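Local coordinates for dihydrophenazinedicarboxylate synthase (Burkholderia, PDB 4HMW), which catalyses FMN-dependent oxidations by molecular oxygen in the terminal steps of phenazine biosynthesis, releasing hydrogen peroxide, at residues A55-T58 / R62-S65; I68-S71 / G77-F80; V18-Y23 / I31-R36. All coordinates share one frame; numbering follows the deposited sequence. Where two conformers were deposited one is given.

Interaction 1: residues A55-T58 / R62-S65; sequences ATAT and RISS
Thr56 and Ser64 form the antiparallel hydrogen-bonded pair at the centre of this contact, with Thr56 N giving to Ser64 O at 3.0 Å and Ser64 N to Thr56 O at 2.9 Å. Two residues toward the turn, Thr58 N reaches Arg62 O at 3.0 Å. On one face of the sheet the hydroxyls of Thr56 and Ser64 lie close, OG1 to OG 3.3 Å. Each is turned in between its own backbone N and carbonyl carbon (chi1 52° and 65°), and both are hydrogen-bonded to Glu91 of helix 87-95 and to the guanidinium of Arg66, which binds FMN. On the other face Ala55, Ala57, Ile63 and Ser65 gather; Ile63 drops its CG2 branch beside Ala55 CB, 4.1 Å away. The second subunit covers this face, its Thr56 against Ile63 and its Ser99 hydrogen-bonded to Ser65 OG. At the turn end Thr58 and Arg62 run side by side, while Thr58 OG1 bonds to Glu94. This is a beta hairpin of the FMN-binding split barrel of the pyridoxamine 5'-phosphate oxidase family, one face on the dimer interface and the other backing the cofactor site.

Interaction 2: residues I68-S71 / G77-F80; sequences IAFS and GVIF. With FMN (flavin mononucleotide), chain D.
Ile79 O takes the shortest polar bond between the two segments, from Ser71 N at 2.8 Å. This is a backbone bond within the beta hairpin of strands 63-74 and 77-83, part of the antiparallel sheet of the FMN-binding split barrel. It is bent, 144° at the hydrogen. The same oxygen is crowded by carbon: Phe70 CB comes within 3.3 Å of it.

Phe70 has its ring carbon CG tucked between its backbone N and carbonyl carbon (chi1 63°). From there the ring leads away from the opposing strand, and CG1 of Val78 fits snugly at its root, 3.4 Å from Phe70 CB and almost as near to CG. Leu38 and Leu34 of helix 30-43 pack on Phe70 and Val78 respectively, placing this pair under the helix. The carbonyl oxygen of Phe70 is hydrogen-bonded to Lys50 NZ.

Toward the flavin, Ile68 and Phe80 meet at an oblique angle, with Leu54 of strand 51-57 against both. The CG2 branch of Ile68 touches Phe80 CB at 3.7 Å and lies equally near the flavin oxygen O4. CD1 of Ile68 lies over one face of the flavin's pyrimidine ring, 3.7 Å from FMN C2. One side chain thus joins the hairpin to the cofactor; Ile68 and Ala69 belong to the FMN-binding site. The backbone N of Ala69 stands 3.1 Å from FMN N5 of the middle ring, and Ala69 CB is 3.9 Å from FMN C6 of the adjoining dimethylbenzene ring.

Interaction 3: residues V18-Y23 / I31-R36; sequences VLFPEY and ITLLKR
Phe20 is the first residue of the 18-23 segment to touch helix 30-43, in a contact that lays the N-terminal arm of the chain against the helix preceding the strands of the split barrel. CG of Phe20 is anti to the backbone N (chi1 -176°), and the ring reaches Leu33 edge first: CE1 lies 4.0 Å from Leu33 CD2, which is near the ring plane. The two side chains cross at about a right angle. Trp37 makes an edge-to-face contact with the same ring, and Phe187 and Leu199 from two neighbouring strands pack on both Phe20 and Leu33.

Next comes Glu22, which buries the largest area in the contact. Its CG lies against the other branch of Leu33, 3.6 Å from Leu33 CD1, and the bend at chi2 (91°) swings the carboxylate round toward Arg36. The arginine, extended from CG to NE, brings its guanidinium to the acid at the exposed margin, where Pro27 touches both partners. Carboxylate and guanidinium planes are 42° apart. A single bond closes the salt bridge: Arg36 NH1 to the anti lone pair of Glu22 OE2, 3.0 Å, with the oxygen almost in the guanidinium plane. Last in the segment, Tyr23 places its CB over the centre of one face of the Phe20 ring, 3.7 Å above it.

Interactions 1 and 2 are consecutive hairpins sharing strand 63-74, their centres about 17 Å apart. Between their segments run Arg66 and Val67, so the strand passes from the dimer interface and the Arg66 side chain to the flavin ring, and its two contacts lie near opposite ends of one FMN: interaction 1 by the phosphate, interaction 2 at the flavin. Interaction 3 precedes both in the chain. It touches interaction 2 through helix 30-43, where Val78 CG2 meets Leu34 CD2 at 4.0 Å. Interaction 1 remains about 15 Å from it at the nearest atoms. The side chain of Phe20 is about 12 Å from the other FMN of the dimer, not the one at interaction 2, and about 7 Å from that of the FMN-binding Arg198.

Interaction 1: residues A55-T58 / R62-S65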
ATOM      1  N   ALA B  55      -4.949   1.172  -3.776  1.00 13.44           N
ATOM      2  CA  ALA B  55      -4.486   1.480  -5.135  1.00 12.75           C
ATOM      3  C   ALA B  55      -5.654   1.451  -6.107  1.00 13.48           C
ATOM      4  O   ALA B  55      -6.510   0.564  -6.045  1.00 14.53           O
ATOM      5  CB  ALA B  55      -3.442   0.478  -5.553  1.00 12.26           C
ATOM      6  N   THR B  56      -5.664   2.450  -6.985  1.00 14.25           N
ATOM      7  CA  THR B  56      -6.677   2.619  -8.016  1.00 15.27           C
ATOM      8  C   THR B  56      -5.907   3.013  -9.303  1.00 15.89           C
ATOM      9  O   THR B  56      -4.737   3.343  -9.258  1.00 19.04           O
ATOM     10  CB  THR B  56      -7.688   3.714  -7.652  1.00 18.71           C
ATOM     11  OG1 THR B  56      -7.002   4.917  -7.315  1.00 18.03           O
ATOM     12  CG2 THR B  56      -8.558   3.271  -6.482  1.00 19.09           C
ATOM     13  N   ALA B  57      -6.573   2.971 -10.448  1.00 14.60           N
ATOM     14  CA  ALA B  57      -5.936   3.352 -11.699  1.00 16.78           C
ATOM     15  C   ALA B  57      -6.829   4.183 -12.594  1.00 17.00           C
ATOM     16  O   ALA B  57      -8.067   4.110 -12.549  1.00 15.49           O
ATOM     17  CB  ALA B  57      -5.421   2.151 -12.430  1.00 19.66           C
ATOM     18  N   THR B  58      -6.175   5.008 -13.404  1.00 20.74           N
ATOM     19  CA  THR B  58      -6.868   5.821 -14.382  1.00 24.13           C
ATOM     20  C   THR B  58      -6.969   5.049 -15.695  1.00 25.61           C
ATOM     21  O   THR B  58      -6.460   3.919 -15.817  1.00 25.51           O
ATOM     22  CB  THR B  58      -6.153   7.169 -14.520  1.00 26.86           C
ATOM     23  OG1 THR B  58      -6.998   8.088 -15.229  1.00 34.29           O
ATOM     24  CG2 THR B  58      -4.856   7.001 -15.206  1.00 29.18           C
ATOM     25  N   ARG B  62      -2.310   4.121 -15.465  1.00 22.15           N
ATOM     26  CA  ARG B  62      -1.460   4.684 -14.406  1.00 21.03           C
ATOM     27  C   ARG B  62      -2.088   4.452 -13.049  1.00 18.47           C
ATOM     28  O   ARG B  62      -3.258   4.762 -12.823  1.00 19.01           O
ATOM     29  CB  ARG B  62      -1.230   6.192 -14.609  1.00 24.72           C
ATOM     30  CG  ARG B  62      -0.306   6.505 -15.708  1.00 33.92           C
ATOM     31  CD  ARG B  62      -0.082   8.004 -15.778  1.00 39.60           C
ATOM     32  NE  ARG B  62       1.202   8.290 -16.401  1.00 49.46           N
ATOM     33  CZ  ARG B  62       1.394   8.445 -17.707  1.00 55.27           C
ATOM     34  NH1 ARG B  62       0.374   8.342 -18.563  1.00 58.23           N
ATOM     35  NH2 ARG B  62       2.618   8.709 -18.165  1.00 56.57           N
ATOM     36  N   ILE B  63      -1.286   3.962 -12.109  1.00 18.03           N
ATOM     37  CA  ILE B  63      -1.787   3.571 -10.809  1.00 16.34           C
ATOM     38  C   ILE B  63      -1.432   4.646  -9.779  1.00 17.08           C
ATOM     39  O   ILE B  63      -0.374   5.257  -9.859  1.00 17.97           O
ATOM     40  CB  ILE B  63      -1.152   2.262 -10.365  1.00 17.12           C
ATOM     41  CG1 ILE B  63      -1.290   1.204 -11.444  1.00 17.78           C
ATOM     42  CG2 ILE B  63      -1.755   1.795  -9.033  1.00 17.82           C
ATOM     43  CD1 ILE B  63      -0.657  -0.116 -11.082  1.00 18.79           C
ATOM     44  N   SER B  64      -2.349   4.894  -8.847  1.00 16.48           N
ATOM     45  CA  SER B  64      -2.114   5.784  -7.727  1.00 15.44           C
ATOM     46  C   SER B  64      -2.502   5.055  -6.425  1.00 15.51           C
ATOM     47  O   SER B  64      -3.200   4.055  -6.449  1.00 14.81           O
ATOM     48  CB  SER B  64      -2.925   7.068  -7.884  1.00 18.30           C
ATOM     49  OG  SER B  64      -4.298   6.774  -7.815  1.00 19.50           O
ATOM     50  N   SER B  65      -1.980   5.533  -5.308  1.00 14.89           N
ATOM     51  CA  SER B  65      -2.209   4.885  -4.027  0.64 15.40           C
ATOM     52  C   SER B  65      -2.195   5.903  -2.890  1.00 14.71           C
ATOM     53  O   SER B  65      -1.621   6.970  -3.003  1.00 17.04           O
ATOM     54  CB  SER B  65      -1.219   3.728  -3.785  0.64 18.88           C
ATOM     55  OG  SER B  65       0.122   4.128  -3.900  0.64 23.91           O
TER

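Interaction 2: residues I68-S71 / G77-F80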
ATOM      1  N   ILE B  68      -6.054   4.640   3.419  1.00 14.87           N
ATOM      2  CA  ILE B  68      -7.424   4.798   3.877  1.00 17.09           C
ATOM      3  C   ILE B  68      -7.579   3.983   5.154  1.00 17.73           C
ATOM      4  O   ILE B  68      -7.136   2.838   5.192  1.00 18.60           O
ATOM      5  CB  ILE B  68      -8.382   4.190   2.837  1.00 22.86           C
ATOM      6  CG1 ILE B  68      -8.232   4.914   1.516  1.00 25.33           C
ATOM      7  CG2 ILE B  68      -9.751   4.249   3.314  1.00 28.84           C
ATOM      8  CD1 ILE B  68      -8.675   6.302   1.579  1.00 25.79           C
ATOM      9  N   ALA B  69      -8.236   4.519   6.177  1.00 19.07           N
ATOM     10  CA  ALA B  69      -8.578   3.689   7.325  1.00 20.53           C
ATOM     11  C   ALA B  69     -10.014   3.255   7.164  1.00 20.62           C
ATOM     12  O   ALA B  69     -10.916   4.093   7.233  1.00 21.41           O
ATOM     13  CB  ALA B  69      -8.389   4.450   8.642  1.00 22.15           C
ATOM     14  N   PHE B  70     -10.240   1.963   6.952  1.00 20.49           N
ATOM     15  CA  PHE B  70     -11.597   1.495   6.656  1.00 23.01           C
ATOM     16  C   PHE B  70     -12.500   1.576   7.873  1.00 22.07           C
ATOM     17  O   PHE B  70     -12.026   1.512   9.002  1.00 21.31           O
ATOM     18  CB  PHE B  70     -11.599   0.092   6.006  1.00 20.76           C
ATOM     19  CG  PHE B  70     -11.053  -0.989   6.852  1.00 20.84           C
ATOM     20  CD1 PHE B  70     -11.850  -1.595   7.808  1.00 21.39           C
ATOM     21  CD2 PHE B  70      -9.734  -1.420   6.695  1.00 21.27           C
ATOM     22  CE1 PHE B  70     -11.371  -2.609   8.571  1.00 23.18           C
ATOM     23  CE2 PHE B  70      -9.245  -2.447   7.480  1.00 23.30           C
ATOM     24  CZ  PHE B  70     -10.069  -3.028   8.424  1.00 23.58           C
ATOM     25  N   SER B  71     -13.793   1.784   7.637  1.00 24.86           N
ATOM     26  CA  SER B  71     -14.786   1.953   8.693  1.00 28.03           C
ATOM     27  C   SER B  71     -15.174   0.647   9.327  1.00 29.25           C
ATOM     28  O   SER B  71     -15.220   0.532  10.541  1.00 32.06           O
ATOM     29  CB  SER B  71     -16.078   2.551   8.105  1.00 31.33           C
ATOM     30  OG  SER B  71     -15.793   3.556   7.161  1.00 39.70           O
ATOM     31  N   GLY B  77     -17.519  -7.309   2.084  1.00 22.46           N
ATOM     32  CA  GLY B  77     -16.305  -6.558   1.841  1.00 20.31           C
ATOM     33  C   GLY B  77     -16.010  -5.485   2.857  1.00 19.74           C
ATOM     34  O   GLY B  77     -16.592  -5.421   3.933  1.00 21.39           O
ATOM     35  N   VAL B  78     -15.075  -4.636   2.484  1.00 17.60           N
ATOM     36  CA  VAL B  78     -14.485  -3.636   3.349  1.00 18.94           C
ATOM     37  C   VAL B  78     -15.049  -2.254   3.031  1.00 18.48           C
ATOM     38  O   VAL B  78     -14.946  -1.783   1.906  1.00 20.49           O
ATOM     39  CB  VAL B  78     -12.988  -3.629   3.112  1.00 20.19           C
ATOM     40  CG1 VAL B  78     -12.339  -2.553   3.958  1.00 24.26           C
ATOM     41  CG2 VAL B  78     -12.403  -5.028   3.428  1.00 19.86           C
ATOM     42  N   ILE B  79     -15.619  -1.600   4.034  1.00 19.48           N
ATOM     43  CA  ILE B  79     -16.343  -0.346   3.827  1.00 20.03           C
ATOM     44  C   ILE B  79     -15.425   0.812   4.166  1.00 19.91           C
ATOM     45  O   ILE B  79     -14.739   0.790   5.203  1.00 19.17           O
ATOM     46  CB  ILE B  79     -17.573  -0.338   4.691  1.00 22.32           C
ATOM     47  CG1 ILE B  79     -18.552  -1.379   4.125  1.00 26.55           C
ATOM     48  CG2 ILE B  79     -18.227   1.054   4.732  1.00 20.77           C
ATOM     49  CD1 ILE B  79     -19.842  -1.451   4.868  1.00 30.94           C
ATOM     50  N   PHE B  80     -15.362   1.797   3.273  1.00 19.28           N
ATOM     51  CA  PHE B  80     -14.612   3.037   3.551  1.00 17.40           C
ATOM     52  C   PHE B  80     -15.357   4.232   2.995  1.00 18.46           C
ATOM     53  O   PHE B  80     -16.228   4.079   2.150  1.00 18.78           O
ATOM     54  CB  PHE B  80     -13.173   2.961   3.006  1.00 19.54           C
ATOM     55  CG  PHE B  80     -13.085   2.876   1.535  1.00 19.46           C
ATOM     56  CD1 PHE B  80     -13.203   1.651   0.886  1.00 22.81           C
ATOM     57  CD2 PHE B  80     -12.879   4.025   0.777  1.00 20.42           C
ATOM     58  CE1 PHE B  80     -13.096   1.576  -0.490  1.00 23.15           C
ATOM     59  CE2 PHE B  80     -12.804   3.951  -0.592  1.00 20.50           C
ATOM     60  CZ  PHE B  80     -12.920   2.719  -1.232  1.00 21.14           C
TER
HETATM   61  N1  FMN D 301      -8.863   9.720   3.074  1.00 16.90           N
HETATM   62  C2  FMN D 301     -10.179   9.414   2.850  1.00 19.22           C
HETATM   63  O2  FMN D 301     -10.764   9.958   1.898  1.00 20.77           O
HETATM   64  N3  FMN D 301     -10.848   8.529   3.677  1.00 20.22           N
HETATM   65  C4  FMN D 301     -10.209   7.919   4.729  1.00 20.37           C
HETATM   66  O4  FMN D 301     -10.836   7.113   5.443  1.00 21.17           O
HETATM   67  C4A FMN D 301      -8.869   8.224   4.969  1.00 18.09           C
HETATM   68  N5  FMN D 301      -8.207   7.643   6.028  1.00 18.55           N
HETATM   69  C5A FMN D 301      -6.857   7.932   6.225  1.00 18.04           C
HETATM   70  C6  FMN D 301      -6.183   7.313   7.272  1.00 18.80           C
HETATM   71  C7  FMN D 301      -4.833   7.563   7.474  1.00 19.76           C
HETATM   72  C7M FMN D 301      -4.109   6.907   8.629  1.00 19.77           C
HETATM   73  C8  FMN D 301      -4.170   8.463   6.631  1.00 18.22           C
HETATM   74  C8M FMN D 301      -2.712   8.766   6.846  1.00 20.47           C
HETATM   75  C9  FMN D 301      -4.853   9.081   5.577  1.00 16.93           C
HETATM   76  C9A FMN D 301      -6.184   8.809   5.372  1.00 16.34           C
HETATM   77  N10 FMN D 301      -6.872   9.454   4.334  1.00 14.79           N
HETATM   78  C10 FMN D 301      -8.188   9.122   4.127  1.00 16.03           C
HETATM   79  C1' FMN D 301      -6.190  10.424   3.407  1.00 16.22           C
HETATM   80  C2' FMN D 301      -5.682   9.732   2.172  1.00 16.90           C
HETATM   81  O2' FMN D 301      -4.449   9.091   2.463  1.00 16.53           O
HETATM   82  C3' FMN D 301      -5.483  10.686   1.009  1.00 18.90           C
HETATM   83  O3' FMN D 301      -4.745  11.844   1.381  1.00 20.69           O
HETATM   84  C4' FMN D 301      -6.821  11.078   0.386  1.00 19.79           C
HETATM   85  O4' FMN D 301      -8.005  10.372   0.672  1.00 18.95           O
HETATM   86  C5' FMN D 301      -6.715  11.769  -0.943  1.00 19.51           C
HETATM   87  O5' FMN D 301      -6.388  10.711  -1.817  1.00 21.19           O
HETATM   88  P   FMN D 301      -6.392  10.854  -3.424  1.00 20.41           P
HETATM   89  O1P FMN D 301      -7.817  10.611  -3.807  1.00 20.06           O
HETATM   90  O2P FMN D 301      -5.888  12.256  -3.763  1.00 21.65           O
HETATM   91  O3P FMN D 301      -5.448   9.758  -3.903  1.00 21.61           O

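Interaction 3: residues V18-Y23 / I31-R36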
ATOM      1  N   VAL B  18       4.007 -16.317  13.655  1.00 26.32           N
ATOM      2  CA  VAL B  18       2.699 -16.296  14.283  1.00 26.46           C
ATOM      3  C   VAL B  18       1.912 -17.533  13.849  1.00 22.79           C
ATOM      4  O   VAL B  18       2.199 -18.141  12.826  1.00 21.03           O
ATOM      5  CB  VAL B  18       1.923 -15.020  14.068  1.00 31.76           C
ATOM      6  CG1 VAL B  18       2.819 -13.832  14.499  1.00 33.95           C
ATOM      7  CG2 VAL B  18       1.395 -14.932  12.649  1.00 32.00           C
ATOM      8  N   LEU B  19       0.949 -17.932  14.668  1.00 22.51           N
ATOM      9  CA  LEU B  19       0.199 -19.128  14.373  1.00 24.85           C
ATOM     10  C   LEU B  19      -0.749 -18.824  13.220  1.00 24.88           C
ATOM     11  O   LEU B  19      -1.290 -17.717  13.111  1.00 28.20           O
ATOM     12  CB  LEU B  19      -0.623 -19.554  15.568  1.00 28.52           C
ATOM     13  CG  LEU B  19      -1.056 -21.013  15.522  1.00 34.73           C
ATOM     14  CD1 LEU B  19       0.079 -21.935  15.980  1.00 36.50           C
ATOM     15  CD2 LEU B  19      -2.360 -21.217  16.369  1.00 37.10           C
ATOM     16  N   PHE B  20      -0.991 -19.818  12.396  1.00 22.27           N
ATOM     17  CA  PHE B  20      -1.797 -19.620  11.176  1.00 19.51           C
ATOM     18  C   PHE B  20      -2.323 -21.014  10.817  1.00 19.04           C
ATOM     19  O   PHE B  20      -1.967 -21.580   9.805  1.00 19.94           O
ATOM     20  CB  PHE B  20      -0.901 -19.037  10.101  1.00 18.62           C
ATOM     21  CG  PHE B  20      -1.601 -18.672   8.789  1.00 15.80           C
ATOM     22  CD1 PHE B  20      -2.988 -18.706   8.649  1.00 15.23           C
ATOM     23  CD2 PHE B  20      -0.836 -18.285   7.696  1.00 14.19           C
ATOM     24  CE1 PHE B  20      -3.579 -18.358   7.446  1.00 16.21           C
ATOM     25  CE2 PHE B  20      -1.427 -17.947   6.497  1.00 14.48           C
ATOM     26  CZ  PHE B  20      -2.808 -17.992   6.365  1.00 16.05           C
ATOM     27  N   PRO B  21      -3.198 -21.551  11.656  1.00 21.09           N
ATOM     28  CA  PRO B  21      -3.666 -22.920  11.402  1.00 20.96           C
ATOM     29  C   PRO B  21      -4.499 -22.997  10.137  1.00 21.72           C
ATOM     30  O   PRO B  21      -4.541 -24.071   9.528  1.00 24.31           O
ATOM     31  CB  PRO B  21      -4.498 -23.256  12.647  1.00 24.69           C
ATOM     32  CG  PRO B  21      -4.807 -21.957  13.286  1.00 23.77           C
ATOM     33  CD  PRO B  21      -3.636 -21.061  12.969  1.00 21.80           C
ATOM     34  N   GLU B  22      -5.100 -21.881   9.732  1.00 21.20           N
ATOM     35  CA  GLU B  22      -5.915 -21.828   8.508  1.00 20.87           C
ATOM     36  C   GLU B  22      -5.105 -22.011   7.222  1.00 22.14           C
ATOM     37  O   GLU B  22      -5.668 -22.262   6.140  1.00 22.56           O
ATOM     38  CB  GLU B  22      -6.669 -20.501   8.454  1.00 21.20           C
ATOM     39  CG  GLU B  22      -7.639 -20.314   9.595  1.00 23.99           C
ATOM     40  CD  GLU B  22      -7.047 -19.611  10.833  1.00 25.13           C
ATOM     41  OE1 GLU B  22      -5.800 -19.371  10.885  1.00 23.81           O
ATOM     42  OE2 GLU B  22      -7.857 -19.307  11.753  1.00 26.19           O
ATOM     43  N   TYR B  23      -3.786 -21.884   7.314  1.00 21.31           N
ATOM     44  CA  TYR B  23      -2.944 -22.098   6.147  1.00 20.98           C
ATOM     45  C   TYR B  23      -3.158 -23.503   5.617  1.00 22.70           C
ATOM     46  O   TYR B  23      -3.222 -23.708   4.415  1.00 23.30           O
ATOM     47  CB  TYR B  23      -1.497 -21.870   6.553  1.00 19.82           C
ATOM     48  CG  TYR B  23      -0.399 -22.134   5.541  1.00 18.72           C
ATOM     49  CD1 TYR B  23      -0.263 -21.377   4.350  1.00 19.29           C
ATOM     50  CD2 TYR B  23       0.565 -23.065   5.820  1.00 18.72           C
ATOM     51  CE1 TYR B  23       0.766 -21.609   3.476  1.00 18.32           C
ATOM     52  CE2 TYR B  23       1.613 -23.270   4.960  1.00 17.22           C
ATOM     53  CZ  TYR B  23       1.725 -22.566   3.800  1.00 19.44           C
ATOM     54  OH  TYR B  23       2.837 -22.853   3.004  1.00 21.61           O
ATOM     55  N   ILE B  31     -13.369 -13.535   3.899  1.00 16.41           N
ATOM     56  CA  ILE B  31     -13.699 -12.477   4.845  0.57 18.19           C
ATOM     57  C   ILE B  31     -13.688 -13.000   6.280  1.00 18.78           C
ATOM     58  O   ILE B  31     -13.330 -12.270   7.214  1.00 18.20           O
ATOM     59  CB  ILE B  31     -15.052 -11.838   4.532  0.57 21.58           C
ATOM     60  CG1 ILE B  31     -15.012 -11.134   3.174  0.57 23.16           C
ATOM     61  CG2 ILE B  31     -15.404 -10.849   5.576  0.57 22.36           C
ATOM     62  CD1 ILE B  31     -14.067  -9.949   3.099  0.57 24.13           C
ATOM     63  N   THR B  32     -14.056 -14.271   6.455  1.00 18.46           N
ATOM     64  CA  THR B  32     -14.021 -14.891   7.778  1.00 18.82           C
ATOM     65  C   THR B  32     -12.590 -14.830   8.339  1.00 18.32           C
ATOM     66  O   THR B  32     -12.388 -14.518   9.510  1.00 18.59           O
ATOM     67  CB  THR B  32     -14.474 -16.367   7.709  1.00 20.94           C
ATOM     68  OG1 THR B  32     -15.823 -16.431   7.228  1.00 24.18           O
ATOM     69  CG2 THR B  32     -14.378 -17.061   9.059  1.00 20.95           C
ATOM     70  N   LEU B  33     -11.602 -15.113   7.489  1.00 16.66           N
ATOM     71  CA  LEU B  33     -10.204 -15.144   7.912  1.00 14.62           C
ATOM     72  C   LEU B  33      -9.692 -13.718   8.123  1.00 14.90           C
ATOM     73  O   LEU B  33      -8.943 -13.449   9.057  1.00 14.92           O
ATOM     74  CB  LEU B  33      -9.339 -15.890   6.888  1.00 17.32           C
ATOM     75  CG  LEU B  33      -7.871 -16.106   7.244  1.00 18.03           C
ATOM     76  CD1 LEU B  33      -7.749 -16.827   8.566  1.00 19.82           C
ATOM     77  CD2 LEU B  33      -7.096 -16.866   6.154  1.00 16.82           C
ATOM     78  N   LEU B  34     -10.123 -12.799   7.264  1.00 15.76           N
ATOM     79  CA  LEU B  34      -9.775 -11.392   7.449  1.00 15.66           C
ATOM     80  C   LEU B  34     -10.204 -10.896   8.821  1.00 15.31           C
ATOM     81  O   LEU B  34      -9.439 -10.250   9.526  1.00 15.10           O
ATOM     82  CB  LEU B  34     -10.405 -10.543   6.337  1.00 15.47           C
ATOM     83  CG  LEU B  34     -10.360  -9.021   6.443  1.00 18.31           C
ATOM     84  CD1 LEU B  34      -8.933  -8.539   6.501  1.00 18.34           C
ATOM     85  CD2 LEU B  34     -11.135  -8.406   5.232  1.00 20.27           C
ATOM     86  N   LYS B  35     -11.432 -11.200   9.203  1.00 15.00           N
ATOM     87  CA  LYS B  35     -11.908 -10.775  10.509  1.00 14.88           C
ATOM     88  C   LYS B  35     -11.139 -11.412  11.650  1.00 16.33           C
ATOM     89  O   LYS B  35     -10.898 -10.764  12.684  1.00 18.58           O
ATOM     90  CB  LYS B  35     -13.399 -11.023  10.660  1.00 16.89           C
ATOM     91  CG  LYS B  35     -14.263 -10.164   9.743  1.00 18.46           C
ATOM     92  CD  LYS B  35     -15.768 -10.399  10.020  1.00 24.14           C
ATOM     93  CE  LYS B  35     -16.590  -9.554   9.095  1.00 28.69           C
ATOM     94  NZ  LYS B  35     -17.999  -9.977   9.085  1.00 33.53           N
ATOM     95  N   ARG B  36     -10.774 -12.682  11.487  1.00 14.96           N
ATOM     96  CA  ARG B  36     -10.034 -13.364  12.549  1.00 15.84           C
ATOM     97  C   ARG B  36      -8.679 -12.703  12.725  1.00 16.77           C
ATOM     98  O   ARG B  36      -8.237 -12.445  13.843  1.00 15.69           O
ATOM     99  CB  ARG B  36      -9.836 -14.843  12.217  1.00 19.00           C
ATOM    100  CG  ARG B  36     -11.043 -15.725  12.445  1.00 23.71           C
ATOM    101  CD  ARG B  36     -10.677 -17.203  12.222  1.00 26.48           C
ATOM    102  NE  ARG B  36     -11.874 -17.981  11.942  1.00 28.80           N
ATOM    103  CZ  ARG B  36     -11.872 -19.206  11.441  1.00 31.48           C
ATOM    104  NH1 ARG B  36     -10.722 -19.802  11.176  1.00 28.99           N
ATOM    105  NH2 ARG B  36     -13.033 -19.830  11.211  1.00 35.39           N
TER